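Local coordinates for flap endonuclease 1 (Desulfurococcus amylolyticus, PDB 3ORY), which probably cleaves the 5' flaps of branched DNA, as a structure-specific flap endonuclease of the XPG family from a hyperthermophilic archaeon, at residues A[163-168]-A[294-299]; A[243-248]-A[288-293]. One frame throughout, in Å; residues are numbered along the deposited sequence.

Contact 1: A[163-168]-A[294-299]. With PO4 (phosphate ion), chain D.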
ATOM      1  N   ALA A 163      -8.961 -12.363   1.054  1.00 24.72           N
ATOM      2  CA  ALA A 163      -9.762 -11.918  -0.077  1.00 23.91           C
ATOM      3  C   ALA A 163      -9.832 -13.045  -1.106  1.00 23.86           C
ATOM      4  O   ALA A 163      -8.848 -13.766  -1.287  1.00 24.32           O
ATOM      5  CB  ALA A 163      -9.137 -10.687  -0.691  1.00 23.64           C
ATOM      6  N   PRO A 164     -10.998 -13.227  -1.765  1.00 24.02           N
ATOM      7  CA  PRO A 164     -11.068 -14.188  -2.870  1.00 23.97           C
ATOM      8  C   PRO A 164     -10.209 -13.768  -4.069  1.00 23.38           C
ATOM      9  O   PRO A 164      -9.679 -14.631  -4.779  1.00 23.49           O
ATOM     10  CB  PRO A 164     -12.558 -14.185  -3.252  1.00 23.96           C
ATOM     11  CG  PRO A 164     -13.090 -12.884  -2.773  1.00 24.49           C
ATOM     12  CD  PRO A 164     -12.309 -12.601  -1.499  1.00 23.87           C
ATOM     13  N   ALA A 165     -10.092 -12.462  -4.296  1.00 22.86           N
ATOM     14  CA  ALA A 165      -9.349 -11.924  -5.434  1.00 22.43           C
ATOM     15  C   ALA A 165      -8.548 -10.707  -4.988  1.00 22.06           C
ATOM     16  O   ALA A 165      -7.782 -10.817  -4.038  1.00 21.87           O
ATOM     17  CB  ALA A 165     -10.319 -11.593  -6.611  1.00 22.73           C
ATOM     18  N   GLU A 166      -8.726  -9.547  -5.632  1.00 21.73           N
ATOM     19  CA  GLU A 166      -7.937  -8.355  -5.277  1.00 21.77           C
ATOM     20  C   GLU A 166      -8.113  -7.943  -3.810  1.00 22.14           C
ATOM     21  O   GLU A 166      -9.249  -7.782  -3.336  1.00 22.14           O
ATOM     22  CB  GLU A 166      -8.285  -7.147  -6.166  1.00 22.05           C
ATOM     23  CG  GLU A 166      -7.919  -7.312  -7.648  1.00 23.34           C
ATOM     24  CD  GLU A 166      -9.040  -7.959  -8.458  1.00 24.63           C
ATOM     25  OE1 GLU A 166     -10.022  -8.454  -7.854  1.00 24.36           O
ATOM     26  OE2 GLU A 166      -8.952  -7.949  -9.702  1.00 25.25           O
ATOM     27  N   GLY A 167      -6.987  -7.796  -3.101  1.00 21.86           N
ATOM     28  CA  GLY A 167      -6.968  -7.319  -1.721  1.00 21.21           C
ATOM     29  C   GLY A 167      -7.617  -5.953  -1.607  1.00 21.52           C
ATOM     30  O   GLY A 167      -8.408  -5.704  -0.682  1.00 21.17           O
ATOM     31  N   GLU A 168      -7.296  -5.071  -2.554  1.00 20.93           N
ATOM     32  CA  GLU A 168      -7.841  -3.701  -2.564  1.00 21.28           C
ATOM     33  C   GLU A 168      -9.359  -3.672  -2.731  1.00 21.38           C
ATOM     34  O   GLU A 168     -10.032  -2.814  -2.149  1.00 21.03           O
ATOM     35  CB  GLU A 168      -7.178  -2.854  -3.664  1.00 21.36           C
ATOM     36  CG  GLU A 168      -5.653  -2.677  -3.492  1.00 22.02           C
ATOM     37  CD  GLU A 168      -5.268  -1.640  -2.415  1.00 25.23           C
ATOM     38  OE1 GLU A 168      -6.161  -0.986  -1.830  1.00 22.21           O
ATOM     39  OE2 GLU A 168      -4.054  -1.491  -2.147  1.00 25.14           O
ATOM     40  N   LYS A 294     -13.772  -2.420 -16.743  1.00 22.56           N
ATOM     41  CA  LYS A 294     -14.600  -1.453 -16.022  1.00 22.54           C
ATOM     42  C   LYS A 294     -15.733  -2.136 -15.251  1.00 22.44           C
ATOM     43  O   LYS A 294     -15.913  -1.908 -14.040  1.00 22.33           O
ATOM     44  CB  LYS A 294     -15.184  -0.410 -16.999  1.00 22.31           C
ATOM     45  CG  LYS A 294     -16.098   0.621 -16.307  1.00 22.66           C
ATOM     46  CD  LYS A 294     -16.666   1.660 -17.287  1.00 23.16           C
ATOM     47  CE  LYS A 294     -17.758   1.050 -18.184  1.00 25.00           C
ATOM     48  NZ  LYS A 294     -18.387   2.064 -19.111  1.00 24.36           N
ATOM     49  N   LYS A 295     -16.496  -2.981 -15.942  1.00 22.83           N
ATOM     50  CA  LYS A 295     -17.619  -3.682 -15.295  1.00 23.16           C
ATOM     51  C   LYS A 295     -17.162  -4.573 -14.151  1.00 22.72           C
ATOM     52  O   LYS A 295     -17.897  -4.756 -13.164  1.00 22.63           O
ATOM     53  CB  LYS A 295     -18.447  -4.483 -16.308  1.00 23.63           C
ATOM     54  CG  LYS A 295     -19.165  -3.603 -17.340  1.00 27.05           C
ATOM     55  CD  LYS A 295     -20.034  -4.456 -18.279  1.00 31.79           C
ATOM     56  CE  LYS A 295     -20.801  -3.588 -19.283  1.00 37.21           C
ATOM     57  NZ  LYS A 295     -21.586  -2.522 -18.598  1.00 39.13           N
ATOM     58  N   TYR A 296     -15.961  -5.145 -14.280  1.00 21.74           N
ATOM     59  CA  TYR A 296     -15.397  -5.925 -13.180  1.00 21.16           C
ATOM     60  C   TYR A 296     -15.100  -5.028 -11.971  1.00 21.47           C
ATOM     61  O   TYR A 296     -15.474  -5.353 -10.841  1.00 20.83           O
ATOM     62  CB  TYR A 296     -14.133  -6.709 -13.587  1.00 20.74           C
ATOM     63  CG  TYR A 296     -13.585  -7.428 -12.388  1.00 20.36           C
ATOM     64  CD1 TYR A 296     -14.172  -8.611 -11.946  1.00 20.39           C
ATOM     65  CD2 TYR A 296     -12.538  -6.881 -11.633  1.00 19.71           C
ATOM     66  CE1 TYR A 296     -13.705  -9.264 -10.810  1.00 20.47           C
ATOM     67  CE2 TYR A 296     -12.077  -7.520 -10.489  1.00 20.05           C
ATOM     68  CZ  TYR A 296     -12.662  -8.717 -10.089  1.00 20.93           C
ATOM     69  OH  TYR A 296     -12.232  -9.368  -8.943  1.00 21.27           O
ATOM     70  N   PHE A 297     -14.431  -3.899 -12.208  1.00 21.53           N
ATOM     71  CA  PHE A 297     -14.176  -2.938 -11.121  1.00 22.47           C
ATOM     72  C   PHE A 297     -15.461  -2.505 -10.415  1.00 22.96           C
ATOM     73  O   PHE A 297     -15.469  -2.311  -9.199  1.00 23.49           O
ATOM     74  CB  PHE A 297     -13.388  -1.720 -11.626  1.00 21.31           C
ATOM     75  CG  PHE A 297     -11.880  -1.904 -11.553  1.00 22.16           C
ATOM     76  CD1 PHE A 297     -11.140  -1.283 -10.550  1.00 21.97           C
ATOM     77  CD2 PHE A 297     -11.213  -2.714 -12.465  1.00 22.15           C
ATOM     78  CE1 PHE A 297      -9.749  -1.459 -10.453  1.00 21.44           C
ATOM     79  CE2 PHE A 297      -9.809  -2.896 -12.388  1.00 23.66           C
ATOM     80  CZ  PHE A 297      -9.084  -2.258 -11.375  1.00 23.03           C
ATOM     81  N   LEU A 298     -16.548  -2.382 -11.170  1.00 23.94           N
ATOM     82  CA  LEU A 298     -17.852  -2.047 -10.584  1.00 25.08           C
ATOM     83  C   LEU A 298     -18.410  -3.166  -9.719  1.00 25.46           C
ATOM     84  O   LEU A 298     -19.097  -2.892  -8.755  1.00 25.57           O
ATOM     85  CB  LEU A 298     -18.882  -1.675 -11.667  1.00 25.32           C
ATOM     86  CG  LEU A 298     -18.687  -0.341 -12.407  1.00 26.24           C
ATOM     87  CD1 LEU A 298     -19.626  -0.265 -13.610  1.00 27.78           C
ATOM     88  CD2 LEU A 298     -18.915   0.834 -11.461  1.00 25.91           C
ATOM     89  N   GLN A 299     -18.148  -4.421 -10.085  1.00 25.71           N
ATOM     90  CA  GLN A 299     -18.653  -5.559  -9.315  1.00 26.44           C
ATOM     91  C   GLN A 299     -17.573  -6.620  -9.164  1.00 24.97           C
ATOM     92  O   GLN A 299     -17.651  -7.677  -9.801  1.00 24.86           O
ATOM     93  CB  GLN A 299     -19.883  -6.170  -9.986  1.00 27.45           C
ATOM     94  CG  GLN A 299     -21.023  -5.191 -10.153  1.00 33.59           C
ATOM     95  CD  GLN A 299     -22.344  -5.875 -10.336  1.00 40.58           C
ATOM     96  OE1 GLN A 299     -22.978  -6.289  -9.361  1.00 44.73           O
ATOM     97  NE2 GLN A 299     -22.779  -5.999 -11.591  1.00 42.18           N
TER
HETATM   98  P   PO4 D 356     -16.115   3.082 -21.750  1.00 28.12           P
HETATM   99  O1  PO4 D 356     -14.921   2.203 -22.050  1.00 28.89           O
HETATM  100  O2  PO4 D 356     -17.376   2.304 -21.997  1.00 28.46           O
HETATM  101  O3  PO4 D 356     -16.091   3.518 -20.317  1.00 27.21           O
HETATM  102  O4  PO4 D 356     -16.015   4.277 -22.664  1.00 27.56           O
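With CG set anti to the backbone N (chi1 177°), the ring of Tyr-296 reaches out from its helix towards Glu-166, whose own chain, bent at chi2 (89°), brings its carboxylate to the phenol. The two side chains come from opposite directions, and the phenol is the donor: Tyr-296 OH lies 2.6 Å from Glu-166 OE1, a short hydrogen bond received on the syn lone pair of that oxygen. OE1 sits at the ring edge, in the ring plane, while the carboxylate as a whole is turned 42° from it. The second oxygen, Glu-166 OE2, lies obliquely to the ring, 3.3 Å from Tyr-296 CE2. Beside the bond, the methyl of Ala-165 packs on the phenol oxygen, with CB 3.7 Å from Tyr-296 OH. Glu-166 is the N-cap residue of helix 167-176, which follows strand 160-162 of the central sheet in the XPG I-region, so the bond joins the loop at the start of this helix to the C-terminal part of helix 290-298. Glu-168, in the first turn of helix 167-176, lies close to Asp-41 and Asp-187, an acidic cluster consistent with the metal-binding active site of this family. Glu-166 OE2 is held in turn by the hydroxyl of Tyr-251, and Tyr-296 OH also accepts from the backbone N of Gln-301. Replacing this glutamate by alanine removes both acceptors and is likely to leave the hydroxyls of Tyr-296 and Tyr-251 without these mates, the phenol ring freer to turn. On the same helix, Lys-294 NZ donates to two oxygens of a phosphate ion, probably from the crystallisation liquor, O3 at 3.0 Å and O2 at 3.1 Å. That amine also forms a salt bridge with Glu-238 of helix 237-247.

Contact 2: A[243-248]-A[288-293]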
ATOM      1  N   ILE A 243     -10.035   6.078 -15.812  1.00 25.26           N
ATOM      2  CA  ILE A 243      -8.729   6.692 -15.587  1.00 25.95           C
ATOM      3  C   ILE A 243      -7.723   5.616 -15.172  1.00 25.73           C
ATOM      4  O   ILE A 243      -6.610   5.550 -15.723  1.00 26.31           O
ATOM      5  CB  ILE A 243      -8.774   7.852 -14.560  1.00 26.00           C
ATOM      6  CG1 ILE A 243      -9.563   9.038 -15.132  1.00 26.68           C
ATOM      7  CG2 ILE A 243      -7.351   8.318 -14.217  1.00 26.74           C
ATOM      8  CD1 ILE A 243      -9.963  10.076 -14.081  1.00 27.23           C
ATOM      9  N   GLY A 244      -8.136   4.747 -14.249  1.00 25.07           N
ATOM     10  CA  GLY A 244      -7.275   3.650 -13.793  1.00 24.26           C
ATOM     11  C   GLY A 244      -6.872   2.701 -14.908  1.00 24.29           C
ATOM     12  O   GLY A 244      -5.712   2.247 -14.963  1.00 24.21           O
ATOM     13  N   ILE A 245      -7.829   2.384 -15.781  1.00 24.15           N
ATOM     14  CA  ILE A 245      -7.599   1.488 -16.917  1.00 24.60           C
ATOM     15  C   ILE A 245      -6.578   2.094 -17.893  1.00 25.86           C
ATOM     16  O   ILE A 245      -5.719   1.380 -18.435  1.00 25.75           O
ATOM     17  CB  ILE A 245      -8.934   1.121 -17.621  1.00 24.46           C
ATOM     18  CG1 ILE A 245      -9.795   0.235 -16.703  1.00 23.11           C
ATOM     19  CG2 ILE A 245      -8.678   0.425 -18.959  1.00 24.88           C
ATOM     20  CD1 ILE A 245     -11.251   0.033 -17.154  1.00 23.10           C
ATOM     21  N   LEU A 246      -6.659   3.407 -18.100  1.00 26.35           N
ATOM     22  CA  LEU A 246      -5.695   4.086 -18.973  1.00 27.85           C
ATOM     23  C   LEU A 246      -4.295   4.032 -18.385  1.00 28.38           C
ATOM     24  O   LEU A 246      -3.298   3.937 -19.118  1.00 28.75           O
ATOM     25  CB  LEU A 246      -6.111   5.535 -19.231  1.00 27.77           C
ATOM     26  CG  LEU A 246      -7.351   5.715 -20.108  1.00 27.59           C
ATOM     27  CD1 LEU A 246      -7.629   7.195 -20.332  1.00 27.17           C
ATOM     28  CD2 LEU A 246      -7.159   5.011 -21.437  1.00 27.36           C
ATOM     29  N   LEU A 247      -4.227   4.084 -17.061  1.00 28.27           N
ATOM     30  CA  LEU A 247      -2.947   4.015 -16.362  1.00 28.94           C
ATOM     31  C   LEU A 247      -2.405   2.580 -16.272  1.00 28.22           C
ATOM     32  O   LEU A 247      -1.183   2.366 -16.310  1.00 28.86           O
ATOM     33  CB  LEU A 247      -3.064   4.664 -14.977  1.00 28.34           C
ATOM     34  CG  LEU A 247      -3.451   6.151 -14.972  1.00 30.50           C
ATOM     35  CD1 LEU A 247      -3.507   6.659 -13.527  1.00 31.56           C
ATOM     36  CD2 LEU A 247      -2.464   6.981 -15.796  1.00 31.11           C
ATOM     37  N   GLY A 248      -3.308   1.610 -16.167  1.00 27.32           N
ATOM     38  CA  GLY A 248      -2.930   0.206 -16.154  1.00 26.73           C
ATOM     39  C   GLY A 248      -3.356  -0.550 -14.908  1.00 26.25           C
ATOM     40  O   GLY A 248      -3.058  -0.131 -13.789  1.00 26.77           O
ATOM     41  N   VAL A 288      -7.133  -4.811 -25.454  1.00 43.08           N
ATOM     42  CA  VAL A 288      -7.625  -4.844 -24.083  1.00 39.58           C
ATOM     43  C   VAL A 288      -9.150  -4.699 -24.097  1.00 37.25           C
ATOM     44  O   VAL A 288      -9.670  -3.834 -24.792  1.00 36.86           O
ATOM     45  CB  VAL A 288      -7.005  -3.657 -23.272  1.00 39.51           C
ATOM     46  CG1 VAL A 288      -7.488  -3.654 -21.856  1.00 38.39           C
ATOM     47  CG2 VAL A 288      -5.475  -3.708 -23.292  1.00 40.40           C
ATOM     48  N   ASP A 289      -9.863  -5.533 -23.336  1.00 34.14           N
ATOM     49  CA  ASP A 289     -11.327  -5.416 -23.238  1.00 31.74           C
ATOM     50  C   ASP A 289     -11.661  -4.424 -22.126  1.00 29.84           C
ATOM     51  O   ASP A 289     -11.974  -4.818 -21.001  1.00 28.17           O
ATOM     52  CB  ASP A 289     -11.968  -6.786 -22.970  1.00 31.59           C
ATOM     53  CG  ASP A 289     -13.483  -6.780 -23.127  1.00 31.96           C
ATOM     54  OD1 ASP A 289     -14.117  -5.702 -23.114  1.00 30.24           O
ATOM     55  OD2 ASP A 289     -14.056  -7.879 -23.251  1.00 32.32           O
ATOM     56  N   VAL A 290     -11.589  -3.133 -22.448  1.00 28.48           N
ATOM     57  CA  VAL A 290     -11.694  -2.083 -21.427  1.00 27.17           C
ATOM     58  C   VAL A 290     -13.075  -2.017 -20.784  1.00 26.48           C
ATOM     59  O   VAL A 290     -13.188  -1.639 -19.630  1.00 25.25           O
ATOM     60  CB  VAL A 290     -11.284  -0.677 -21.966  1.00 27.60           C
ATOM     61  CG1 VAL A 290      -9.818  -0.687 -22.437  1.00 27.43           C
ATOM     62  CG2 VAL A 290     -12.223  -0.205 -23.083  1.00 27.12           C
ATOM     63  N   ILE A 291     -14.115  -2.392 -21.529  1.00 25.91           N
ATOM     64  CA  ILE A 291     -15.472  -2.379 -20.972  1.00 26.18           C
ATOM     65  C   ILE A 291     -15.642  -3.482 -19.924  1.00 25.41           C
ATOM     66  O   ILE A 291     -16.198  -3.248 -18.845  1.00 26.10           O
ATOM     67  CB  ILE A 291     -16.584  -2.463 -22.061  1.00 26.90           C
ATOM     68  CG1 ILE A 291     -16.531  -1.223 -22.971  1.00 28.47           C
ATOM     69  CG2 ILE A 291     -17.973  -2.573 -21.397  1.00 25.96           C
ATOM     70  CD1 ILE A 291     -17.527  -1.228 -24.158  1.00 31.78           C
ATOM     71  N   ALA A 292     -15.152  -4.673 -20.233  1.00 24.38           N
ATOM     72  CA  ALA A 292     -15.209  -5.779 -19.276  1.00 23.85           C
ATOM     73  C   ALA A 292     -14.415  -5.477 -18.000  1.00 22.97           C
ATOM     74  O   ALA A 292     -14.842  -5.830 -16.896  1.00 22.70           O
ATOM     75  CB  ALA A 292     -14.716  -7.087 -19.931  1.00 23.95           C
ATOM     76  N   ILE A 293     -13.263  -4.824 -18.149  1.00 23.06           N
ATOM     77  CA  ILE A 293     -12.440  -4.452 -16.994  1.00 22.54           C
ATOM     78  C   ILE A 293     -13.186  -3.437 -16.120  1.00 22.17           C
ATOM     79  O   ILE A 293     -13.229  -3.583 -14.902  1.00 22.59           O
ATOM     80  CB  ILE A 293     -11.055  -3.887 -17.398  1.00 21.92           C
ATOM     81  CG1 ILE A 293     -10.244  -4.946 -18.146  1.00 23.10           C
ATOM     82  CG2 ILE A 293     -10.286  -3.445 -16.160  1.00 21.34           C
ATOM     83  CD1 ILE A 293      -8.975  -4.397 -18.840  1.00 22.03           C
TER
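Ile-245 lays its side chain obliquely across Val-290 and Ile-293, its short branch on the valine side chain and its longer one on Ile-293 and the carbonyl of Val-290. The short branch brings Ile-245 CG2 to 3.8 Å from Val-290 CG1. At the end of the longer one, Ile-245 CD1 comes within 3.7 Å of Ile-293 CG2, and the same delta methyl rests 3.6 Å from the backbone oxygen, Val-290 O. In Ile-245 a chi1 of -68° places CG2 anti to the backbone N and CG1 beside that N, which parts the branches between the two partners. Val-290 and Ile-293 are three positions apart and therefore present neighbouring side chains on one face of helix 290-298. Helices 237-247 and 261-271, which pack together through Ile-243 and Leu-246, are consistent with the helix-two-turn-helix element of this family, which in relatives binds duplex DNA; the first turn of helix 290-298 packs on the C-terminal end of its first helix. No hydrogen bond crosses between the segments; the packing is by aliphatic side chains, with one methyl set against a backbone carbonyl. Helix 290-298 is started by Asp-289, an N-cap whose OD1 accepts from Ala-292 N at 3.2 Å, the donor lying well above the carboxylate plane. On the other helix, Ile-245 O is taken up by the side-chain amide of Asn-252.

How the contacts relate
Both contacts use helix 290-298, one near each end: contact 2 packs its first turn against helix 237-247, and contact 1 ties its C-terminal part to the loop before helix 167-176. The centres are about 13 Å apart, and the two meet where Ile-245 CD1 packs 3.5 Å from Lys-294 N. All touching residues of contact 2 are buried, its side-chain contacts are apolar and no hydrogen bond crosses it, although its centre lies farther from that of the chain (about 21 Å against 16 Å). Contact 1 is only partly buried and is crossed by one hydrogen bond, between phenol and carboxylate, with an alanine methyl beside it. Tyr-251 serves both, binding Glu-166 and touching Ile-293.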